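Local coordinates for N-terminal domain of PorA (28-171) (Porphyromonas gingivalis ATCC 33277, PDB 6KJK), which is a type IX secretion system cargo protein, of which this is the N-terminal domain, and affects PorXY-SigP signalling, at residues F111-E116 and T122-V127. Sequence-based numbering, arbitrary orientation. Where two conformers were deposited one is given.
Sequences FSCFPE and TELATV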
ATOM      1  N   PHE A 111      -3.904  -3.681  -0.240  1.00  9.63           N
ATOM      2  CA  PHE A 111      -2.604  -4.332  -0.186  1.00  9.93           C
ATOM      3  C   PHE A 111      -2.738  -5.515   0.755  1.00  8.72           C
ATOM      4  O   PHE A 111      -3.225  -5.355   1.896  1.00 10.49           O
ATOM      5  CB  PHE A 111      -1.544  -3.368   0.336  1.00 10.77           C
ATOM      6  CG  PHE A 111      -0.225  -4.037   0.607  1.00 10.61           C
ATOM      7  CD1 PHE A 111       0.715  -4.216  -0.408  1.00 10.68           C
ATOM      8  CD2 PHE A 111       0.060  -4.529   1.870  1.00 10.85           C
ATOM      9  CE1 PHE A 111       1.944  -4.839  -0.136  1.00 11.85           C
ATOM     10  CE2 PHE A 111       1.270  -5.166   2.149  1.00 12.66           C
ATOM     11  CZ  PHE A 111       2.201  -5.302   1.147  1.00 12.93           C
ATOM     12  N   SER A 112      -2.240  -6.672   0.340  1.00  9.21           N
ATOM     13  CA  SER A 112      -2.123  -7.800   1.254  1.00 10.58           C
ATOM     14  C   SER A 112      -0.745  -8.415   1.186  1.00 11.04           C
ATOM     15  O   SER A 112      -0.105  -8.470   0.137  1.00 11.27           O
ATOM     16  CB  SER A 112      -3.138  -8.913   0.941  1.00 12.51           C
ATOM     17  OG  SER A 112      -4.465  -8.444   1.114  1.00 13.82           O
ATOM     18  N   CYS A 113      -0.349  -8.947   2.321  1.00 12.56           N
ATOM     19  CA  CYS A 113       0.855  -9.748   2.470  0.54 14.57           C
ATOM     20  C   CYS A 113       0.456 -11.219   2.362  1.00 15.64           C
ATOM     21  O   CYS A 113      -0.476 -11.649   3.046  1.00 18.72           O
ATOM     22  CB  CYS A 113       1.417  -9.467   3.874  0.54 17.32           C
ATOM     23  SG  CYS A 113       3.084  -9.946   4.230  0.54 14.82           S
ATOM     24  N   PHE A 114       1.149 -11.974   1.525  1.00 14.19           N
ATOM     25  CA  PHE A 114       0.877 -13.391   1.399  1.00 15.77           C
ATOM     26  C   PHE A 114       2.132 -14.171   1.756  1.00 19.51           C
ATOM     27  O   PHE A 114       3.255 -13.685   1.536  1.00 17.07           O
ATOM     28  CB  PHE A 114       0.571 -13.733  -0.055  1.00 18.13           C
ATOM     29  CG  PHE A 114      -0.733 -13.194  -0.543  1.00 16.05           C
ATOM     30  CD1 PHE A 114      -0.840 -11.887  -1.037  1.00 15.97           C
ATOM     31  CD2 PHE A 114      -1.858 -14.006  -0.553  1.00 22.13           C
ATOM     32  CE1 PHE A 114      -2.056 -11.414  -1.507  1.00 16.55           C
ATOM     33  CE2 PHE A 114      -3.069 -13.523  -1.029  1.00 24.96           C
ATOM     34  CZ  PHE A 114      -3.152 -12.221  -1.503  1.00 19.23           C
ATOM     35  N   PRO A 115       1.987 -15.390   2.271  1.00 21.15           N
ATOM     36  CA  PRO A 115       3.140 -16.283   2.336  1.00 21.80           C
ATOM     37  C   PRO A 115       3.704 -16.444   0.941  1.00 23.66           C
ATOM     38  O   PRO A 115       2.995 -16.323  -0.064  1.00 25.84           O
ATOM     39  CB  PRO A 115       2.544 -17.605   2.833  1.00 25.67           C
ATOM     40  CG  PRO A 115       1.207 -17.256   3.397  1.00 28.71           C
ATOM     41  CD  PRO A 115       0.733 -16.097   2.585  1.00 22.21           C
ATOM     42  N   GLU A 116       5.006 -16.697   0.894  1.00 25.54           N
ATOM     43  CA  GLU A 116       5.743 -16.853  -0.346  1.00 29.50           C
ATOM     44  C   GLU A 116       4.962 -17.569  -1.446  1.00 37.00           C
ATOM     45  O   GLU A 116       5.067 -17.209  -2.626  1.00 37.00           O
ATOM     46  CB  GLU A 116       7.025 -17.619  -0.049  1.00 29.61           C
ATOM     47  CG  GLU A 116       8.155 -17.037  -0.749  1.00 32.21           C
ATOM     48  CD  GLU A 116       9.321 -17.936  -0.730  1.00 18.40           C
ATOM     49  OE1 GLU A 116       9.772 -18.382   0.353  1.00 22.25           O
ATOM     50  OE2 GLU A 116       9.760 -18.214  -1.841  1.00 27.92           O
ATOM     51  N   THR A 122      -4.713 -17.093   1.432  1.00 32.68           N
ATOM     52  CA  THR A 122      -3.702 -17.234   2.467  1.00 30.69           C
ATOM     53  C   THR A 122      -3.205 -15.895   3.028  1.00 24.27           C
ATOM     54  O   THR A 122      -2.227 -15.890   3.775  1.00 23.56           O
ATOM     55  CB  THR A 122      -2.532 -18.086   1.961  1.00 32.29           C
ATOM     56  OG1 THR A 122      -1.971 -17.496   0.784  1.00 30.52           O
ATOM     57  CG2 THR A 122      -3.010 -19.486   1.620  1.00 36.55           C
ATOM     58  N   GLU A 123      -3.865 -14.776   2.704  1.00 21.04           N
ATOM     59  CA  GLU A 123      -3.442 -13.458   3.184  1.00 19.32           C
ATOM     60  C   GLU A 123      -3.072 -13.467   4.664  1.00 18.62           C
ATOM     61  O   GLU A 123      -3.850 -13.911   5.512  1.00 20.31           O
ATOM     62  CB  GLU A 123      -4.578 -12.453   2.971  1.00 23.39           C
ATOM     63  CG  GLU A 123      -4.923 -12.163   1.515  1.00 25.85           C
ATOM     64  CD  GLU A 123      -5.920 -13.152   0.897  1.00 26.81           C
ATOM     65  OE1 GLU A 123      -6.222 -14.193   1.521  1.00 30.47           O
ATOM     66  OE2 GLU A 123      -6.380 -12.885  -0.236  1.00 35.35           O
ATOM     67  N   LEU A 124      -1.887 -12.935   4.982  1.00 16.32           N
ATOM     68  CA  LEU A 124      -1.455 -12.806   6.365  1.00 14.95           C
ATOM     69  C   LEU A 124      -1.863 -11.484   6.993  1.00 15.72           C
ATOM     70  O   LEU A 124      -2.006 -11.400   8.219  1.00 19.26           O
ATOM     71  CB  LEU A 124       0.075 -12.903   6.452  1.00 16.75           C
ATOM     72  CG  LEU A 124       0.642 -14.167   5.806  1.00 21.10           C
ATOM     73  CD1 LEU A 124       2.139 -14.048   5.607  1.00 24.23           C
ATOM     74  CD2 LEU A 124       0.315 -15.387   6.657  1.00 24.01           C
ATOM     75  N   ALA A 125      -2.018 -10.437   6.181  1.00 15.11           N
ATOM     76  CA  ALA A 125      -2.392  -9.115   6.645  1.00 13.13           C
ATOM     77  C   ALA A 125      -2.852  -8.316   5.443  1.00 12.76           C
ATOM     78  O   ALA A 125      -2.313  -8.483   4.353  1.00 13.43           O
ATOM     79  CB  ALA A 125      -1.216  -8.381   7.300  1.00 14.77           C
ATOM     80  N   THR A 126      -3.842  -7.465   5.655  1.00 11.26           N
ATOM     81  CA  THR A 126      -4.435  -6.684   4.582  1.00 10.52           C
ATOM     82  C   THR A 126      -4.734  -5.294   5.096  1.00 10.86           C
ATOM     83  O   THR A 126      -5.201  -5.126   6.236  1.00 11.41           O
ATOM     84  CB  THR A 126      -5.753  -7.349   4.156  1.00 11.41           C
ATOM     85  OG1 THR A 126      -5.448  -8.627   3.605  1.00 14.30           O
ATOM     86  CG2 THR A 126      -6.508  -6.514   3.115  1.00 14.16           C
ATOM     87  N   VAL A 127      -4.497  -4.301   4.243  1.00 10.26           N
ATOM     88  CA  VAL A 127      -4.903  -2.936   4.514  1.00 10.30           C
ATOM     89  C   VAL A 127      -5.562  -2.388   3.259  1.00 10.24           C
ATOM     90  O   VAL A 127      -5.128  -2.672   2.130  1.00 10.75           O
ATOM     91  CB  VAL A 127      -3.723  -2.050   4.978  1.00  9.74           C
ATOM     92  CG1 VAL A 127      -2.592  -1.997   3.946  1.00 12.11           C
ATOM     93  CG2 VAL A 127      -4.182  -0.672   5.386  1.00 10.95           C
TER
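E123 lies alongside the ring of F114, both side chains pointing the same way, and its chain repays following outward. CB touches little of strand 111-115, coming only as near as 4.2 Å to C113 O. CG, anti to the carbonyl carbon (chi1 -66°), sits 3.4 Å from F114 CE2 and almost as close to CZ. The bend at chi2 (86°) then brings the carboxylate back beside CE2 and CZ of the same ring: CD rests near CE2, and OE2 lies 3.5 Å from CZ, the carboxylate plane tilted 43° from the ring. T122 OG1 comes to the ring at its edge, in the plane, beside CD2, while bonding to the carbonyl of A119. On the other side of the hairpin from the ring, L124 leans on P115, its CG 3.8 Å from P115 CD.

Near the turn the backbones remain joined: L124 N gives a 2.7 Å hydrogen bond to C113 O. Further along, the hairpin becomes regular antiparallel sheet, F111 and V127 forming a hydrogen-bonded pair through two main-chain bonds. At the next pair toward the turn, S112 with T126, which is non-hydrogen-bonded, the two hydroxyls meet, S112 OG to T126 OG1 2.7 Å, on the same face as F114 and E123. The other face carries F111, C113, A125 and V127 and is buried: C113, A125 and V127 pack against V5 and I7 of strand 5-9, which belongs to the other sheet. Within its own mixed sheet, the hairpin is flanked by strand 48-58, whose K53 makes a cation-pi contact with F114, and, beyond strand 125-133, by strand 18-22.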